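DNA mismatch repair protein MutL (Aquifex aeolicus, PDB 6LZI) binds and probably hydrolyses ATP through its Bergerat-fold ATPase domain, as part of the machinery that repairs mismatched DNA. Local coordinates at residues A[98-103]-A[117-122]; A[231-236]-A[246-251]. One frame throughout, in Å; residues are numbered along the deposited sequence.

Interaction 1 of 2, residues A[98-103]-A[117-122]; sequences VSKFKL and EVEAGN
F101 and V118 form the antiparallel hydrogen-bonded pair at the middle of this contact, where strand segments 100-103 and 117-119 run 4.7 Å apart at 163°. F101 N donates to V118 O at 2.8 Å, almost straight at 167°, and V118 N returns a bond to F101 O. A third bond, A120 N to S99 O at 2.9 Å, prolongs the ladder to the type I' turn from E119 to N122. The two strands are the arms of a beta hairpin in the eight-stranded sheet of the ATPase domain, of the GHKL family that also includes gyrase B and Hsp90. One face of the hairpin is apolar: F101 CD1 lies 4.2 Å from V118 CB, and both side chains touch S96 of helix 91-96. The opposite face carries charge. K102 and E117 run alongside each other, K102 CE 3.5 Å from E117 OE2; K102 NZ stays 4.5 Å from OE2, beyond a salt bridge, so the lysine meets the glutamate through its methylenes. E117 OE1 makes a salt bridge with R127 on the adjoining strand. An alanine in place of E117 would probably leave R127 without this carboxylate and K102 CE without the group it packs against. Two residues back along the strand, on the same face, K100 NZ reaches E119 OE2 in a long salt bridge of 3.8 Å and makes a cation-pi contact with F144.

Interaction 2 of 2, residues A[231-236]-A[246-251]; sequences GKYYVF and NLKEFL
Apolar contacts join V235, on the strand, to L247 and L251, one turn apart on the helix. V235 CG1 meets L247 CD2 at 3.5 Å, whereas CG2 sits between the two leucines, 3.6 Å from L251 CD1 and also touching L247 CG. Two residues earlier, Y233 and L251 run past each other in opposing senses, ring atom CD2 standing 3.9 Å from L251 CB. L251 and Y233 also touch V261 of strand 260-266, and L247 packs on L292 of helix 292-298, so helix 245-254 lies against the five-stranded sheet of the second, S5-like subdomain.

The polar part belongs to K248, whose chain crosses the Y233 side chain at about a right angle. Its aliphatic portion takes part in the packing, with CG 3.6 Å from Y233 CB. The chain bends at chi3 (-91°), which sets CE, and again at chi4 (-75°), which brings NZ to the edge of the tyrosine ring, in its plane and 3.4 Å from CD1. There NZ gives a weak hydrogen bond of 3.3 Å to Y233 O, but it also stands 3.1 Å from Y233 N, another donor, which would probably weaken the polar hold. Because the ammonium lies at the ring's edge and not over its face, the ring probably gives it little cation-pi stabilisation, and the methyl and methylene contacts are likely to contribute more than this single weak bond.

From the N terminus, helix 91-96 leads into segment 98-103; the chain then turns back, and interaction 1 closes the hairpin at 117-122 before strand 122-129 continues the ATPase sheet. The chain goes on through strand 134-140 and helix 156-173, then back through strands 178-183 and 186-191 of the first sheet, to the second sheet. There segment 231-236 is followed by strand 240-242, and interaction 2 closes a loop when helix 245-254 folds back. The two loops are in series, neither nesting nor crossing. The contact centres are about 39 Å apart, on opposite sides of the chain's centre: interaction 1 joins neighbouring strands within one sheet, interaction 2 packs a helix on a strand of the second.

Interaction 1 of 2, residues A[98-103]-A[117-122]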
ATOM      1  N   VAL A  98      15.167  -8.459  11.091  1.00 31.74           N
ATOM      2  CA  VAL A  98      14.242  -8.321  12.205  1.00 25.65           C
ATOM      3  C   VAL A  98      13.132  -9.346  11.967  1.00 28.79           C
ATOM      4  O   VAL A  98      12.041  -9.251  12.500  1.00 29.74           O
ATOM      5  CB  VAL A  98      13.869  -6.819  12.258  1.00 33.02           C
ATOM      6  CG1 VAL A  98      12.624  -6.351  11.509  1.00 27.54           C
ATOM      7  CG2 VAL A  98      14.376  -6.092  13.439  1.00 28.89           C
ATOM      8  N   SER A  99      13.410 -10.330  11.106  1.00 28.87           N
ATOM      9  CA  SER A  99      12.439 -11.329  10.748  1.00 27.57           C
ATOM     10  C   SER A  99      13.149 -12.558  10.218  1.00 30.73           C
ATOM     11  O   SER A  99      14.367 -12.565   9.981  1.00 28.49           O
ATOM     12  CB  SER A  99      11.439 -10.868   9.653  1.00 27.41           C
ATOM     13  OG  SER A  99      12.089 -10.594   8.428  1.00 28.36           O
ATOM     14  N   LYS A 100      12.339 -13.563  10.025  1.00 30.67           N
ATOM     15  CA  LYS A 100      12.629 -14.771   9.240  1.00 32.20           C
ATOM     16  C   LYS A 100      12.077 -14.527   7.837  1.00 25.81           C
ATOM     17  O   LYS A 100      10.862 -14.568   7.607  1.00 25.19           O
ATOM     18  CB  LYS A 100      12.008 -16.007   9.885  1.00 26.56           C
ATOM     19  CG  LYS A 100      12.602 -16.503  11.273  1.00 36.89           C
ATOM     20  CD  LYS A 100      11.576 -17.361  12.034  1.00 39.46           C
ATOM     21  CE  LYS A 100      12.155 -18.178  13.207  1.00 47.04           C
ATOM     22  NZ  LYS A 100      13.315 -17.504  13.828  1.00 47.43           N
ATOM     23  N   PHE A 101      12.979 -14.277   6.917  1.00 25.31           N
ATOM     24  CA  PHE A 101      12.705 -13.530   5.698  1.00 22.94           C
ATOM     25  C   PHE A 101      12.950 -14.430   4.505  1.00 24.00           C
ATOM     26  O   PHE A 101      14.041 -14.996   4.369  1.00 28.23           O
ATOM     27  CB  PHE A 101      13.640 -12.295   5.665  1.00 23.68           C
ATOM     28  CG  PHE A 101      13.542 -11.474   4.409  1.00 20.24           C
ATOM     29  CD1 PHE A 101      14.378 -11.752   3.333  1.00 18.66           C
ATOM     30  CD2 PHE A 101      12.743 -10.311   4.364  1.00 23.02           C
ATOM     31  CE1 PHE A 101      14.293 -10.962   2.171  1.00 23.75           C
ATOM     32  CE2 PHE A 101      12.667  -9.548   3.199  1.00 24.83           C
ATOM     33  CZ  PHE A 101      13.437  -9.848   2.139  1.00 26.62           C
ATOM     34  N   LYS A 102      11.970 -14.554   3.607  1.00 24.73           N
ATOM     35  CA  LYS A 102      12.288 -15.151   2.322  1.00 22.04           C
ATOM     36  C   LYS A 102      11.965 -14.175   1.198  1.00 22.35           C
ATOM     37  O   LYS A 102      10.954 -13.501   1.231  1.00 25.34           O
ATOM     38  CB  LYS A 102      11.502 -16.460   2.082  1.00 24.49           C
ATOM     39  CG  LYS A 102      11.983 -17.645   2.878  1.00 29.77           C
ATOM     40  CD  LYS A 102      11.309 -18.919   2.437  1.00 36.51           C
ATOM     41  CE  LYS A 102      11.597 -20.050   3.443  1.00 39.79           C
ATOM     42  NZ  LYS A 102      10.478 -21.041   3.366  1.00 37.86           N
ATOM     43  N   LEU A 103      12.785 -14.132   0.182  1.00 20.54           N
ATOM     44  CA  LEU A 103      12.382 -13.398  -1.020  1.00 21.08           C
ATOM     45  C   LEU A 103      12.599 -14.308  -2.212  1.00 19.40           C
ATOM     46  O   LEU A 103      13.682 -14.837  -2.375  1.00 21.27           O
ATOM     47  CB  LEU A 103      13.205 -12.143  -1.211  1.00 23.13           C
ATOM     48  CG  LEU A 103      13.036 -11.274  -2.504  1.00 24.80           C
ATOM     49  CD1 LEU A 103      13.257  -9.733  -2.229  1.00 25.22           C
ATOM     50  CD2 LEU A 103      13.960 -11.655  -3.590  1.00 27.94           C
ATOM     51  N   GLU A 117      16.958 -16.809   1.538  1.00 27.93           N
ATOM     52  CA  GLU A 117      16.366 -16.947   2.850  1.00 25.10           C
ATOM     53  C   GLU A 117      17.311 -16.340   3.888  1.00 28.16           C
ATOM     54  O   GLU A 117      18.535 -16.499   3.811  1.00 28.67           O
ATOM     55  CB  GLU A 117      16.049 -18.420   3.193  1.00 30.55           C
ATOM     56  CG  GLU A 117      15.433 -18.547   4.574  1.00 35.70           C
ATOM     57  CD  GLU A 117      14.978 -19.972   4.907  1.00 42.34           C
ATOM     58  OE1 GLU A 117      15.454 -20.896   4.242  1.00 38.72           O
ATOM     59  OE2 GLU A 117      14.150 -20.160   5.822  1.00 46.31           O
ATOM     60  N   VAL A 118      16.744 -15.557   4.797  1.00 28.42           N
ATOM     61  CA  VAL A 118      17.563 -14.792   5.738  1.00 27.90           C
ATOM     62  C   VAL A 118      16.883 -14.897   7.087  1.00 29.72           C
ATOM     63  O   VAL A 118      15.654 -14.865   7.172  1.00 31.76           O
ATOM     64  CB  VAL A 118      17.718 -13.313   5.311  1.00 32.74           C
ATOM     65  CG1 VAL A 118      18.341 -12.478   6.409  1.00 33.81           C
ATOM     66  CG2 VAL A 118      18.525 -13.207   4.012  1.00 37.53           C
ATOM     67  N   GLU A 119      17.672 -14.972   8.149  1.00 30.89           N
ATOM     68  CA  GLU A 119      17.124 -14.875   9.482  1.00 30.60           C
ATOM     69  C   GLU A 119      17.885 -13.793  10.226  1.00 30.84           C
ATOM     70  O   GLU A 119      19.102 -13.914  10.422  1.00 31.54           O
ATOM     71  CB  GLU A 119      17.249 -16.199  10.217  1.00 36.22           C
ATOM     72  CG  GLU A 119      16.510 -16.227  11.513  1.00 47.65           C
ATOM     73  CD  GLU A 119      16.985 -17.360  12.389  1.00 54.40           C
ATOM     74  OE1 GLU A 119      17.803 -17.100  13.306  1.00 55.24           O
ATOM     75  OE2 GLU A 119      16.551 -18.506  12.134  1.00 54.96           O
ATOM     76  N   ALA A 120      17.164 -12.762  10.666  1.00 29.89           N
ATOM     77  CA  ALA A 120      17.772 -11.696  11.444  1.00 34.27           C
ATOM     78  C   ALA A 120      19.094 -11.228  10.839  1.00 33.80           C
ATOM     79  O   ALA A 120      20.104 -11.040  11.531  1.00 35.82           O
ATOM     80  CB  ALA A 120      17.937 -12.155  12.882  1.00 36.27           C
ATOM     81  N   GLY A 121      19.095 -11.058   9.523  1.00 34.06           N
ATOM     82  CA  GLY A 121      20.211 -10.516   8.795  1.00 36.16           C
ATOM     83  C   GLY A 121      21.206 -11.555   8.317  1.00 36.09           C
ATOM     84  O   GLY A 121      22.005 -11.261   7.425  1.00 40.81           O
ATOM     85  N   ASN A 122      21.155 -12.763   8.852  1.00 42.02           N
ATOM     86  CA  ASN A 122      22.104 -13.814   8.481  1.00 42.34           C
ATOM     87  C   ASN A 122      21.551 -14.676   7.347  1.00 45.56           C
ATOM     88  O   ASN A 122      20.538 -15.364   7.517  1.00 43.30           O
ATOM     89  CB  ASN A 122      22.420 -14.668   9.699  1.00 43.61           C
ATOM     90  CG  ASN A 122      22.913 -13.829  10.863  1.00 50.38           C
ATOM     91  OD1 ASN A 122      23.760 -12.936  10.694  1.00 55.46           O
ATOM     92  ND2 ASN A 122      22.371 -14.090  12.046  1.00 43.89           N
TER

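Interaction 2 of 2, residues A[231-236]-A[246-251]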
ATOM      1  N   GLY A 231     -18.008  10.542   8.508  1.00 59.61           N
ATOM      2  CA  GLY A 231     -17.155  11.544   7.889  1.00 54.94           C
ATOM      3  C   GLY A 231     -15.714  11.090   7.678  1.00 53.87           C
ATOM      4  O   GLY A 231     -15.106  10.588   8.611  1.00 55.45           O
ATOM      5  N   LYS A 232     -15.161  11.247   6.465  1.00 42.84           N
ATOM      6  CA  LYS A 232     -13.804  10.794   6.168  1.00 44.58           C
ATOM      7  C   LYS A 232     -13.178  11.729   5.137  1.00 45.74           C
ATOM      8  O   LYS A 232     -13.827  12.036   4.121  1.00 41.55           O
ATOM      9  CB  LYS A 232     -13.813   9.356   5.612  1.00 46.68           C
ATOM     10  CG  LYS A 232     -14.260   8.258   6.598  1.00 55.94           C
ATOM     11  CD  LYS A 232     -13.253   8.067   7.733  1.00 60.60           C
ATOM     12  CE  LYS A 232     -13.732   7.038   8.784  1.00 62.12           C
ATOM     13  NZ  LYS A 232     -13.592   5.618   8.294  1.00 61.70           N
ATOM     14  N   TYR A 233     -11.917  12.137   5.372  1.00 39.52           N
ATOM     15  CA  TYR A 233     -11.293  13.223   4.602  1.00 37.70           C
ATOM     16  C   TYR A 233      -9.874  12.833   4.221  1.00 41.91           C
ATOM     17  O   TYR A 233      -8.939  13.007   5.017  1.00 42.44           O
ATOM     18  CB  TYR A 233     -11.310  14.526   5.395  1.00 40.09           C
ATOM     19  CG  TYR A 233     -12.650  14.743   6.003  1.00 46.99           C
ATOM     20  CD1 TYR A 233     -12.963  14.212   7.253  1.00 49.28           C
ATOM     21  CD2 TYR A 233     -13.625  15.433   5.316  1.00 47.84           C
ATOM     22  CE1 TYR A 233     -14.219  14.388   7.798  1.00 52.26           C
ATOM     23  CE2 TYR A 233     -14.892  15.631   5.864  1.00 54.53           C
ATOM     24  CZ  TYR A 233     -15.181  15.111   7.102  1.00 57.35           C
ATOM     25  OH  TYR A 233     -16.438  15.293   7.648  1.00 58.84           O
ATOM     26  N   TYR A 234      -9.732  12.312   2.993  1.00 35.62           N
ATOM     27  CA  TYR A 234      -8.478  11.850   2.427  1.00 35.68           C
ATOM     28  C   TYR A 234      -7.888  12.911   1.514  1.00 36.84           C
ATOM     29  O   TYR A 234      -8.607  13.592   0.771  1.00 39.71           O
ATOM     30  CB  TYR A 234      -8.691  10.553   1.644  1.00 38.71           C
ATOM     31  CG  TYR A 234      -9.116   9.395   2.505  1.00 41.27           C
ATOM     32  CD1 TYR A 234     -10.413   9.279   2.948  1.00 39.25           C
ATOM     33  CD2 TYR A 234      -8.191   8.426   2.907  1.00 44.74           C
ATOM     34  CE1 TYR A 234     -10.787   8.226   3.767  1.00 41.29           C
ATOM     35  CE2 TYR A 234      -8.565   7.357   3.700  1.00 47.21           C
ATOM     36  CZ  TYR A 234      -9.865   7.284   4.142  1.00 45.26           C
ATOM     37  OH  TYR A 234     -10.231   6.231   4.925  1.00 49.80           O
ATOM     38  N   VAL A 235      -6.576  13.060   1.581  1.00 33.63           N
ATOM     39  CA  VAL A 235      -5.871  14.084   0.828  1.00 37.69           C
ATOM     40  C   VAL A 235      -4.617  13.474   0.222  1.00 35.64           C
ATOM     41  O   VAL A 235      -3.768  12.929   0.939  1.00 36.20           O
ATOM     42  CB  VAL A 235      -5.467  15.281   1.697  1.00 38.74           C
ATOM     43  CG1 VAL A 235      -4.751  16.282   0.823  1.00 39.17           C
ATOM     44  CG2 VAL A 235      -6.681  15.891   2.381  1.00 41.26           C
ATOM     45  N   PHE A 236      -4.470  13.627  -1.080  1.00 34.25           N
ATOM     46  CA  PHE A 236      -3.290  13.153  -1.787  1.00 36.56           C
ATOM     47  C   PHE A 236      -2.719  14.365  -2.486  1.00 37.79           C
ATOM     48  O   PHE A 236      -3.407  14.974  -3.309  1.00 36.69           O
ATOM     49  CB  PHE A 236      -3.636  12.046  -2.796  1.00 31.50           C
ATOM     50  CG  PHE A 236      -4.278  10.844  -2.162  1.00 28.12           C
ATOM     51  CD1 PHE A 236      -3.497   9.842  -1.592  1.00 32.28           C
ATOM     52  CD2 PHE A 236      -5.652  10.736  -2.101  1.00 26.81           C
ATOM     53  CE1 PHE A 236      -4.063   8.746  -0.962  1.00 28.87           C
ATOM     54  CE2 PHE A 236      -6.259   9.600  -1.462  1.00 26.88           C
ATOM     55  CZ  PHE A 236      -5.458   8.611  -0.926  1.00 28.42           C
ATOM     56  N   ASN A 246      -4.551  20.424   9.612  1.00 59.53           N
ATOM     57  CA  ASN A 246      -5.005  21.698   9.076  1.00 58.00           C
ATOM     58  C   ASN A 246      -5.876  21.493   7.838  1.00 55.59           C
ATOM     59  O   ASN A 246      -6.841  22.239   7.612  1.00 49.62           O
ATOM     60  CB  ASN A 246      -3.775  22.544   8.744  1.00 59.11           C
ATOM     61  CG  ASN A 246      -4.105  23.985   8.419  1.00 65.56           C
ATOM     62  OD1 ASN A 246      -4.022  24.866   9.287  1.00 71.97           O
ATOM     63  ND2 ASN A 246      -4.448  24.246   7.158  1.00 65.59           N
ATOM     64  N   LEU A 247      -5.561  20.480   7.030  1.00 59.75           N
ATOM     65  CA  LEU A 247      -6.313  20.283   5.803  1.00 62.02           C
ATOM     66  C   LEU A 247      -7.601  19.496   6.045  1.00 58.10           C
ATOM     67  O   LEU A 247      -8.647  19.866   5.508  1.00 61.00           O
ATOM     68  CB  LEU A 247      -5.424  19.606   4.754  1.00 69.47           C
ATOM     69  CG  LEU A 247      -5.876  19.635   3.285  1.00 74.61           C
ATOM     70  CD1 LEU A 247      -6.599  20.933   2.960  1.00 77.98           C
ATOM     71  CD2 LEU A 247      -4.682  19.460   2.359  1.00 74.42           C
ATOM     72  N   LYS A 248      -7.568  18.452   6.884  1.00 51.54           N
ATOM     73  CA  LYS A 248      -8.771  17.647   7.106  1.00 51.51           C
ATOM     74  C   LYS A 248      -9.854  18.454   7.826  1.00 53.80           C
ATOM     75  O   LYS A 248     -11.046  18.346   7.495  1.00 49.16           O
ATOM     76  CB  LYS A 248      -8.413  16.371   7.884  1.00 55.03           C
ATOM     77  CG  LYS A 248      -9.610  15.545   8.390  1.00 55.73           C
ATOM     78  CD  LYS A 248      -9.190  14.343   9.269  1.00 58.09           C
ATOM     79  CE  LYS A 248      -8.966  13.044   8.463  1.00 58.59           C
ATOM     80  NZ  LYS A 248     -10.250  12.346   7.990  1.00 53.35           N
ATOM     81  N   GLU A 249      -9.459  19.283   8.797  1.00 53.80           N
ATOM     82  CA  GLU A 249     -10.426  20.127   9.490  1.00 54.48           C
ATOM     83  C   GLU A 249     -11.096  21.098   8.527  1.00 53.62           C
ATOM     84  O   GLU A 249     -12.287  21.393   8.657  1.00 54.30           O
ATOM     85  CB  GLU A 249      -9.748  20.918  10.616  1.00 63.29           C
ATOM     86  CG  GLU A 249      -9.156  20.090  11.764  1.00 68.72           C
ATOM     87  CD  GLU A 249      -8.425  20.961  12.787  1.00 75.66           C
ATOM     88  OE1 GLU A 249      -8.670  20.810  14.007  1.00 77.47           O
ATOM     89  OE2 GLU A 249      -7.611  21.814  12.367  1.00 78.89           O
ATOM     90  N   PHE A 250     -10.331  21.630   7.569  1.00 50.50           N
ATOM     91  CA  PHE A 250     -10.889  22.577   6.611  1.00 51.44           C
ATOM     92  C   PHE A 250     -11.801  21.876   5.613  1.00 49.85           C
ATOM     93  O   PHE A 250     -12.791  22.461   5.160  1.00 51.49           O
ATOM     94  CB  PHE A 250      -9.756  23.307   5.892  1.00 56.99           C
ATOM     95  CG  PHE A 250     -10.221  24.341   4.900  1.00 56.95           C
ATOM     96  CD1 PHE A 250     -10.535  23.984   3.597  1.00 56.50           C
ATOM     97  CD2 PHE A 250     -10.321  25.674   5.266  1.00 56.98           C
ATOM     98  CE1 PHE A 250     -10.955  24.931   2.686  1.00 54.34           C
ATOM     99  CE2 PHE A 250     -10.734  26.626   4.358  1.00 59.34           C
ATOM    100  CZ  PHE A 250     -11.053  26.264   3.063  1.00 55.75           C
ATOM    101  N   LEU A 251     -11.466  20.633   5.230  1.00 44.89           N
ATOM    102  CA  LEU A 251     -12.392  19.841   4.418  1.00 44.73           C
ATOM    103  C   LEU A 251     -13.649  19.503   5.210  1.00 44.60           C
ATOM    104  O   LEU A 251     -14.758  19.528   4.679  1.00 45.07           O
ATOM    105  CB  LEU A 251     -11.716  18.553   3.926  1.00 48.29           C
ATOM    106  CG  LEU A 251     -10.568  18.588   2.927  1.00 49.85           C
ATOM    107  CD1 LEU A 251      -9.991  17.179   2.824  1.00 47.21           C
ATOM    108  CD2 LEU A 251     -11.027  19.092   1.546  1.00 44.80           C
TER